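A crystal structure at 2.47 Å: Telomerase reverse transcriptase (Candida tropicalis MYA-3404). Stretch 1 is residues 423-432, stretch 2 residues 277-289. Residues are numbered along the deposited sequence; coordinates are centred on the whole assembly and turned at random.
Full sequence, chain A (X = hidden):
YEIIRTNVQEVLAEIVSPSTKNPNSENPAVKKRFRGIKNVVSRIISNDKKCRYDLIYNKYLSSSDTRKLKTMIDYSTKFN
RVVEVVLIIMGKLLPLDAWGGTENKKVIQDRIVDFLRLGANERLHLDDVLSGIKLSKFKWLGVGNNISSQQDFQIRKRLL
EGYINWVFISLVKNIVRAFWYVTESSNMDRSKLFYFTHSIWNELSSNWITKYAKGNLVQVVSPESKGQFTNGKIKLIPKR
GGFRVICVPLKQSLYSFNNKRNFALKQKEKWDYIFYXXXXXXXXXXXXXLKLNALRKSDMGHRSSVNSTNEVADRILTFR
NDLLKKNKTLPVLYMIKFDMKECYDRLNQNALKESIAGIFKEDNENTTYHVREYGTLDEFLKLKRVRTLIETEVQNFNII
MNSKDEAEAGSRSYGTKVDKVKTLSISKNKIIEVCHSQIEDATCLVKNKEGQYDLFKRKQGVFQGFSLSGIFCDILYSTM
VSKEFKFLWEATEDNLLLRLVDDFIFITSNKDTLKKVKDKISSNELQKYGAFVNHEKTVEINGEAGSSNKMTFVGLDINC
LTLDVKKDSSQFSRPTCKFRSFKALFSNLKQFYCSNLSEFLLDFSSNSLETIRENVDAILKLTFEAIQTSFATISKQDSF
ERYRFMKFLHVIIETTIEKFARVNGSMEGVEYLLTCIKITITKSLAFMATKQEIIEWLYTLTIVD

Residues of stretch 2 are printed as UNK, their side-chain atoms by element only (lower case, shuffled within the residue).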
# COMPACT_ATOMS: atom_id res chain seq x y z
N THR A 423 -24.60 13.10 -2.34
CA THR A 423 -23.71 14.24 -2.40
C THR A 423 -23.51 14.89 -1.03
O THR A 423 -24.32 14.72 -0.10
CB THR A 423 -24.24 15.29 -3.38
OG1 THR A 423 -25.65 15.48 -3.17
CG2 THR A 423 -24.00 14.86 -4.81
N LEU A 424 -22.41 15.64 -0.91
CA LEU A 424 -22.13 16.51 0.22
C LEU A 424 -21.75 17.89 -0.30
O LEU A 424 -21.54 18.09 -1.50
CB LEU A 424 -20.99 15.96 1.09
CG LEU A 424 -21.21 14.64 1.83
CD1 LEU A 424 -19.97 14.28 2.64
CD2 LEU A 424 -22.44 14.71 2.72
N SER A 425 -21.66 18.86 0.61
CA SER A 425 -21.31 20.23 0.24
C SER A 425 -20.28 20.79 1.21
O SER A 425 -20.35 20.53 2.42
CB SER A 425 -22.55 21.14 0.23
OG SER A 425 -23.05 21.33 1.54
N ILE A 426 -19.34 21.57 0.68
CA ILE A 426 -18.30 22.18 1.50
C ILE A 426 -17.90 23.50 0.86
O ILE A 426 -17.90 23.65 -0.36
CB ILE A 426 -17.08 21.24 1.67
CG1 ILE A 426 -16.13 21.79 2.72
CG2 ILE A 426 -16.37 21.03 0.34
CD1 ILE A 426 -14.96 20.89 3.01
N SER A 427 -17.55 24.47 1.70
CA SER A 427 -17.21 25.81 1.26
C SER A 427 -15.70 25.96 1.09
O SER A 427 -14.91 25.19 1.62
CB SER A 427 -17.73 26.86 2.24
OG SER A 427 -16.95 26.86 3.43
N LYS A 428 -15.32 27.01 0.35
CA LYS A 428 -13.90 27.30 0.16
C LYS A 428 -13.24 27.72 1.47
O LYS A 428 -12.06 27.43 1.69
CB LYS A 428 -13.74 28.37 -0.91
CG LYS A 428 -12.31 28.85 -1.10
CD LYS A 428 -12.26 29.89 -2.20
CE LYS A 428 -10.94 30.63 -2.19
NZ LYS A 428 -10.89 31.67 -3.26
N ASN A 429 -13.99 28.39 2.35
CA ASN A 429 -13.43 28.79 3.64
C ASN A 429 -12.99 27.58 4.45
O ASN A 429 -11.88 27.55 4.99
CB ASN A 429 -14.43 29.63 4.42
CG ASN A 429 -13.95 29.95 5.83
OD1 ASN A 429 -12.75 30.16 6.05
ND2 ASN A 429 -14.86 29.96 6.79
N LYS A 430 -13.87 26.58 4.56
CA LYS A 430 -13.50 25.36 5.28
C LYS A 430 -12.30 24.69 4.63
O LYS A 430 -11.37 24.26 5.32
CB LYS A 430 -14.69 24.41 5.34
CG LYS A 430 -14.50 23.21 6.27
CD LYS A 430 -14.45 23.65 7.73
CE LYS A 430 -14.26 22.47 8.67
NZ LYS A 430 -15.41 21.53 8.66
N ILE A 431 -12.30 24.61 3.29
CA ILE A 431 -11.20 23.96 2.58
C ILE A 431 -9.88 24.64 2.91
O ILE A 431 -8.88 23.97 3.23
CB ILE A 431 -11.47 23.95 1.06
CG1 ILE A 431 -12.63 23.02 0.73
CG2 ILE A 431 -10.22 23.55 0.30
CD1 ILE A 431 -13.16 23.21 -0.66
N ILE A 432 -9.85 25.97 2.84
CA ILE A 432 -8.62 26.69 3.19
C ILE A 432 -8.28 26.46 4.66
O ILE A 432 -7.11 26.30 5.02
CB ILE A 432 -8.77 28.19 2.87
CG1 ILE A 432 -8.94 28.40 1.36
CG2 ILE A 432 -7.55 28.96 3.37
CD1 ILE A 432 -7.80 27.87 0.54
N UNK A 277 -13.49 12.43 8.98
CA UNK A 277 -12.96 11.92 7.72
C UNK A 277 -14.04 11.91 6.65
O UNK A 277 -13.78 12.30 5.50
c UNK A 277 -11.14 8.53 6.99
c UNK A 277 -11.70 9.92 6.71
n UNK A 277 -10.12 8.14 6.24
c UNK A 277 -12.40 10.52 7.93
o UNK A 277 -11.62 7.82 7.88
N UNK A 278 -15.27 11.52 7.01
CA UNK A 278 -16.32 11.38 6.00
C UNK A 278 -16.80 12.73 5.50
O UNK A 278 -16.98 12.92 4.29
n UNK A 278 -20.60 7.68 7.42
c UNK A 278 -19.87 9.78 6.28
c UNK A 278 -19.49 8.37 6.71
c UNK A 278 -17.49 10.57 6.57
c UNK A 278 -18.69 10.50 5.63
N UNK A 279 -17.03 13.68 6.41
CA UNK A 279 -17.70 14.93 6.08
C UNK A 279 -16.77 16.12 5.89
O UNK A 279 -17.18 17.11 5.29
c UNK A 279 -20.82 12.38 8.46
c UNK A 279 -18.74 15.28 7.16
o UNK A 279 -22.92 11.50 7.75
c UNK A 279 -20.95 14.29 6.48
c UNK A 279 -21.97 13.37 6.62
c UNK A 279 -21.91 12.42 7.61
c UNK A 279 -19.85 14.27 7.32
c UNK A 279 -19.80 13.30 8.31
N UNK A 280 -15.53 16.06 6.40
CA UNK A 280 -14.63 17.19 6.26
C UNK A 280 -13.40 16.87 5.42
O UNK A 280 -13.13 17.58 4.44
o UNK A 280 -15.38 17.98 8.43
c UNK A 280 -14.21 17.70 7.65
c UNK A 280 -13.39 18.98 7.53
N UNK A 281 -12.66 15.81 5.74
CA UNK A 281 -11.41 15.53 5.04
C UNK A 281 -11.67 15.03 3.62
O UNK A 281 -11.00 15.47 2.67
c UNK A 281 -9.72 15.03 6.97
c UNK A 281 -8.84 13.92 7.52
c UNK A 281 -10.58 14.51 5.81
c UNK A 281 -8.88 16.22 6.52
N UNK A 282 -12.59 14.09 3.47
CA UNK A 282 -12.89 13.58 2.13
C UNK A 282 -13.36 14.67 1.18
O UNK A 282 -12.85 14.72 0.04
o UNK A 282 -14.20 11.90 0.95
c UNK A 282 -13.92 12.44 2.23
N UNK A 283 -14.27 15.58 1.55
CA UNK A 283 -14.61 16.67 0.62
C UNK A 283 -13.43 17.56 0.27
O UNK A 283 -13.27 17.93 -0.89
c UNK A 283 -16.32 16.43 2.26
c UNK A 283 -15.18 15.58 2.72
c UNK A 283 -15.70 17.44 1.37
N UNK A 284 -12.59 17.89 1.25
CA UNK A 284 -11.44 18.75 0.98
C UNK A 284 -10.54 18.10 -0.06
O UNK A 284 -10.10 18.75 -1.02
c UNK A 284 -10.67 19.06 2.28
c UNK A 284 -9.29 19.62 1.97
c UNK A 284 -11.46 20.04 3.13
N UNK A 285 -10.27 16.80 0.09
CA UNK A 285 -9.43 16.12 -0.89
C UNK A 285 -10.12 16.04 -2.25
O UNK A 285 -9.46 16.17 -3.29
n UNK A 285 -8.34 11.84 -0.06
n UNK A 285 -8.83 9.82 0.95
c UNK A 285 -8.15 13.96 -1.32
c UNK A 285 -7.94 10.68 0.47
c UNK A 285 -7.43 12.83 -0.61
n UNK A 285 -6.65 10.38 0.51
c UNK A 285 -9.07 14.72 -0.38
N UNK A 286 -11.45 15.86 -2.26
CA UNK A 286 -12.16 15.76 -3.54
C UNK A 286 -12.10 17.08 -4.31
O UNK A 286 -11.89 17.08 -5.53
c UNK A 286 -15.30 13.59 -2.74
n UNK A 286 -15.73 13.27 -1.52
c UNK A 286 -13.83 13.92 -2.88
o UNK A 286 -16.06 13.63 -3.72
c UNK A 286 -13.61 15.36 -3.31
N UNK A 287 -12.29 18.20 -3.62
CA UNK A 287 -12.29 19.49 -4.30
C UNK A 287 -10.88 19.83 -4.78
O UNK A 287 -10.70 20.35 -5.89
c UNK A 287 -12.86 20.59 -3.38
c UNK A 287 -14.27 20.22 -2.95
c UNK A 287 -12.84 21.94 -4.09
N UNK A 288 -9.87 19.53 -3.97
CA UNK A 288 -8.50 19.76 -4.40
C UNK A 288 -8.18 18.94 -5.65
O UNK A 288 -7.53 19.44 -6.58
c UNK A 288 -7.52 19.42 -3.28
c UNK A 288 -7.19 21.76 -2.43
c UNK A 288 -7.54 20.33 -2.05
c UNK A 288 -6.58 19.81 -1.00
N UNK A 289 -8.65 17.69 -5.70
CA UNK A 289 -8.39 16.85 -6.86
C UNK A 289 -9.09 17.38 -8.10
O UNK A 289 -8.53 17.32 -9.21
n UNK A 289 -6.17 14.78 -8.63
c UNK A 289 -8.32 14.39 -7.59
c UNK A 289 -6.81 14.26 -7.59
o UNK A 289 -6.22 13.70 -6.67
c UNK A 289 -8.82 15.41 -6.57

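Position 277 has three side-chain carbons, the third carrying one oxygen and one nitrogen. It lies out of reach of stretch 1. It is Gln277.

Position 278 has four carbons in a row ending in nitrogen. Its CA-to-CB bond points sideways to stretch 1, and the side chain makes no contact there. It is Lys278. Its backbone O lies 3.7 Å from Leu424 CD1.

Position 279 has one carbon, then a six-carbon ring bearing an oxygen. A ring carbon approaches Leu424 obliquely. This is Tyr279, and its CD2 is 4.0 Å from Leu424 CD1.

Position 280 has a CB carrying one oxygen and one carbon. Its branch carbon meets Lys430. It is Thr280. Its CG2 is 3.4 Å from Lys430 NZ, a close approach without a hydrogen bond. Its backbone O is 4.0 Å from Ile426 CD1.

Position 281 has four carbons forked at the second. Its CA-to-CB bond points away from stretch 1, and it makes no contact. It is Leu281.

Position 282 has one carbon and one oxygen, so it is Ser282. It makes no contact across the stretches.

Position 283 has three carbons closing a ring onto the backbone N. The ring meets Ile426 and Leu424. It is Pro283. With no N-H, it cannot donate to the turn before, and the helix is kinked here; its O still accepts from the backbone N of 287. Its CB is 3.8 Å from Ile426 CG2, and its CG is 4.3 Å from Leu424 CD1.

Position 284 has a CB carrying two carbons and nothing more. One of these carbons meets both Ile426 and Ile431. This fits Val284. Its CG2 is 3.6 Å from Ile426 CD1 and 4.0 Å from Ile431 CG1.

Position 285 has three carbons, a nitrogen, then a carbon carrying two more nitrogens. It is Arg285, out of reach.

Position 286 has three carbons, the third carrying oxygen and nitrogen. It is Gln286. Its NE2 donates to Ser282 OG at 3.2 Å, one turn back.

Position 287 again has a CB carrying two carbons. They meet Ile431 and Ile426. It is Val287. Its CG1 is 3.7 Å from Ile431 CD1, and its CG2 is 4.0 Å from Ile426 CG2.

Position 288 has four carbons forked at the second. A carbon at the fork's end approaches Ile431. It is Leu288, whose CD2 is 4.5 Å from Ile431 CG2.

Position 289 has three carbons, the third carrying oxygen and nitrogen. It is Gln289, out of reach.

The contact is largely apolar packing, with no hydrogen bond across it. Leu424 and Ile426 point toward the helix, while Ser425 between them points away, as alternation in a strand requires. Ser427 OG accepts from Lys430 N at 3.3 Å and caps the next helix, which carries Ile431. Pro283, Val284 and Val287 form the apolar surface that meets Ile426.

Stretch 2, residues 277-289: QKYTLSPVRQVLQ
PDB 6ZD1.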